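Local coordinates for extracellular solute-binding protein family 1 (Alicyclobacillus acidocaldarius subsp. acidocaldarius, PDB 4OVJ), which probably binds an as yet unidentified solute outside the cell and delivers it to an ABC-type importer, at residues F29-G33 with G63-F69. Residues are numbered along the deposited sequence; the frame is centred on the assembly and turned at random. Where two conformers were deposited one is given.
Sequences FGFWG and GPFNQYF
An aromatic cluster built round Trp-32 joins the C-terminal end of strand 25-31 to the first turn of helix 65-77, in a lobe of the periplasmic-binding-protein fold. The indole takes Phe-65 and Phe-69 over one face. Phe-65 meets it edge-to-face, the planes at 85°, with Phe-65 CD2 3.6 Å from Trp-32 CE2, while the CA of Phe-65 makes an off-centre CH-pi contact with the five-membered ring. Farther along the same face, Phe-69 CE2 reaches Trp-32 CZ3 at 3.6 Å, the two rings tilted by 50°. Tyr-68 comes in at the indole edge, its CE2 3.5 Å from Trp-32 CE3. With CG anti to the backbone N (chi1 170°), the Tyr-68 ring runs back over the strand, and its CE1 lies 3.4 Å from Phe-31 N. Beside the cluster, the backbones are tied by one nearly straight hydrogen bond, Gly-33 N to Gly-63 O (3.0 Å), the donor standing above the carbonyl plane. Were Trp-32 reduced to an alanine, Phe-65 and Phe-69 would probably lose the face they pack on, and a gap would be likely to open between strand end and helix. Helix 65-77 follows strand 55-61, which pairs in parallel with 25-31, whereas strand 84-87 flanks 25-31 on its other side. From that strand the backbone O of Gln-86 accepts a hydrogen bond from Tyr-68 OH and its side-chain NE2 donates one to Trp-32 O, and Asp-88 just beyond touches Trp-32, Phe-65 and Phe-69.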
loop_
_atom_site.group_PDB
_atom_site.type_symbol
_atom_site.label_atom_id
_atom_site.label_comp_id
_atom_site.label_asym_id
_atom_site.label_seq_id
_atom_site.Cartn_x
_atom_site.Cartn_y
_atom_site.Cartn_z
ATOM N N PHE A 29 -1.622 8.878 23.847
ATOM C CA PHE A 29 -1.724 8.443 22.459
ATOM C C PHE A 29 -0.611 9.085 21.654
ATOM O O PHE A 29 -0.649 10.285 21.383
ATOM C CB PHE A 29 -3.088 8.845 21.907
ATOM C CG PHE A 29 -3.282 8.601 20.419
ATOM C CD1 PHE A 29 -2.657 7.559 19.753
ATOM C CD2 PHE A 29 -4.174 9.394 19.710
ATOM C CE1 PHE A 29 -2.889 7.327 18.405
ATOM C CE2 PHE A 29 -4.399 9.174 18.369
ATOM C CZ PHE A 29 -3.766 8.137 17.713
ATOM N N GLY A 30 0.383 8.272 21.294
ATOM C CA GLY A 30 1.509 8.720 20.494
ATOM C C GLY A 30 1.277 8.446 19.014
ATOM O O GLY A 30 0.789 7.391 18.640
ATOM N N PHE A 31 1.626 9.410 18.171
ATOM C CA PHE A 31 1.546 9.214 16.730
ATOM C C PHE A 31 2.498 10.159 16.020
ATOM O O PHE A 31 2.993 11.107 16.625
ATOM C CB PHE A 31 0.099 9.363 16.227
ATOM C CG PHE A 31 -0.467 10.726 16.417
ATOM C CD1 PHE A 31 -1.010 11.104 17.641
ATOM C CD2 PHE A 31 -0.468 11.635 15.368
ATOM C CE1 PHE A 31 -1.541 12.372 17.816
ATOM C CE2 PHE A 31 -0.996 12.903 15.542
ATOM C CZ PHE A 31 -1.524 13.271 16.764
ATOM N N TRP A 32 2.794 9.850 14.764
ATOM C CA TRP A 32 3.638 10.685 13.918
ATOM C C TRP A 32 2.817 11.193 12.754
ATOM O O TRP A 32 1.724 10.697 12.473
ATOM C CB TRP A 32 4.848 9.910 13.379
ATOM C CG TRP A 32 4.560 8.996 12.190
ATOM C CD1 TRP A 32 4.536 9.354 10.874
ATOM C CD2 TRP A 32 4.261 7.596 12.224
ATOM N NE1 TRP A 32 4.232 8.276 10.089
ATOM C CE2 TRP A 32 4.066 7.177 10.886
ATOM C CE3 TRP A 32 4.155 6.650 13.249
ATOM C CZ2 TRP A 32 3.760 5.854 10.545
ATOM C CZ3 TRP A 32 3.841 5.328 12.916
ATOM C CH2 TRP A 32 3.642 4.944 11.570
ATOM N N GLY A 33 3.366 12.178 12.068
ATOM C CA GLY A 33 2.769 12.636 10.838
ATOM C C GLY A 33 3.259 14.001 10.419
ATOM O O GLY A 33 4.028 14.646 11.127
ATOM N N GLY A 63 5.872 14.380 15.893
ATOM C CA GLY A 63 6.446 14.976 14.681
ATOM C C GLY A 63 6.537 13.972 13.543
ATOM O O GLY A 63 5.813 12.988 13.519
ATOM N N PRO A 64 7.445 14.204 12.593
ATOM C CA PRO A 64 7.608 13.266 11.487
ATOM C C PRO A 64 8.102 11.877 11.934
ATOM O O PRO A 64 8.634 11.715 13.038
ATOM C CB PRO A 64 8.662 13.940 10.599
ATOM C CG PRO A 64 8.694 15.363 11.015
ATOM C CD PRO A 64 8.344 15.365 12.473
ATOM N N PHE A 65 7.925 10.915 11.039
ATOM C CA PHE A 65 8.244 9.495 11.243
ATOM C C PHE A 65 9.536 9.244 12.023
ATOM O O PHE A 65 9.511 8.627 13.078
ATOM C CB PHE A 65 8.284 8.805 9.865
ATOM C CG PHE A 65 8.489 7.309 9.909
ATOM C CD1 PHE A 65 9.758 6.769 9.904
ATOM C CD2 PHE A 65 7.398 6.447 9.886
ATOM C CE1 PHE A 65 9.938 5.393 9.922
ATOM C CE2 PHE A 65 7.569 5.071 9.891
ATOM C CZ PHE A 65 8.843 4.543 9.916
ATOM N N ASN A 66 10.665 9.718 11.507
ATOM C CA ASN A 66 11.944 9.397 12.129
ATOM C C ASN A 66 12.072 10.001 13.526
ATOM O O ASN A 66 12.576 9.355 14.450
ATOM C CB ASN A 66 13.100 9.854 11.241
ATOM C CG ASN A 66 13.283 8.976 10.017
ATOM O OD1 ASN A 66 13.039 7.771 10.054
ATOM N ND2 ASN A 66 13.741 9.578 8.926
ATOM N N GLN A 67 11.594 11.230 13.685
ATOM C CA GLN A 67 11.639 11.898 14.984
ATOM C C GLN A 67 10.813 11.124 15.997
ATOM O O GLN A 67 11.254 10.876 17.122
ATOM C CB GLN A 67 11.109 13.322 14.880
ATOM C CG GLN A 67 11.241 14.111 16.170
ATOM C CD GLN A 67 10.679 15.509 16.054
ATOM O OE1 GLN A 67 10.009 16.001 16.959
ATOM N NE2 GLN A 67 10.951 16.160 14.934
ATOM N N TYR A 68 9.616 10.732 15.579
ATOM C CA TYR A 68 8.707 9.962 16.428
ATOM C C TYR A 68 9.340 8.662 16.894
ATOM O O TYR A 68 9.380 8.389 18.093
ATOM C CB TYR A 68 7.423 9.663 15.686
ATOM C CG TYR A 68 6.501 8.680 16.360
ATOM C CD1 TYR A 68 5.687 9.064 17.415
ATOM C CD2 TYR A 68 6.410 7.369 15.904
ATOM C CE1 TYR A 68 4.825 8.160 18.018
ATOM C CE2 TYR A 68 5.536 6.471 16.478
ATOM C CZ TYR A 68 4.749 6.874 17.545
ATOM O OH TYR A 68 3.862 6.001 18.100
ATOM N N PHE A 69 9.874 7.880 15.961
ATOM C CA PHE A 69 10.428 6.579 16.346
ATOM C C PHE A 69 11.709 6.677 17.147
ATOM O O PHE A 69 11.950 5.857 18.035
ATOM C CB PHE A 69 10.561 5.646 15.147
ATOM C CG PHE A 69 9.263 4.988 14.793
ATOM C CD1 PHE A 69 8.729 4.010 15.624
ATOM C CD2 PHE A 69 8.547 5.375 13.676
ATOM C CE1 PHE A 69 7.515 3.403 15.335
ATOM C CE2 PHE A 69 7.337 4.775 13.393
ATOM C CZ PHE A 69 6.824 3.793 14.222
#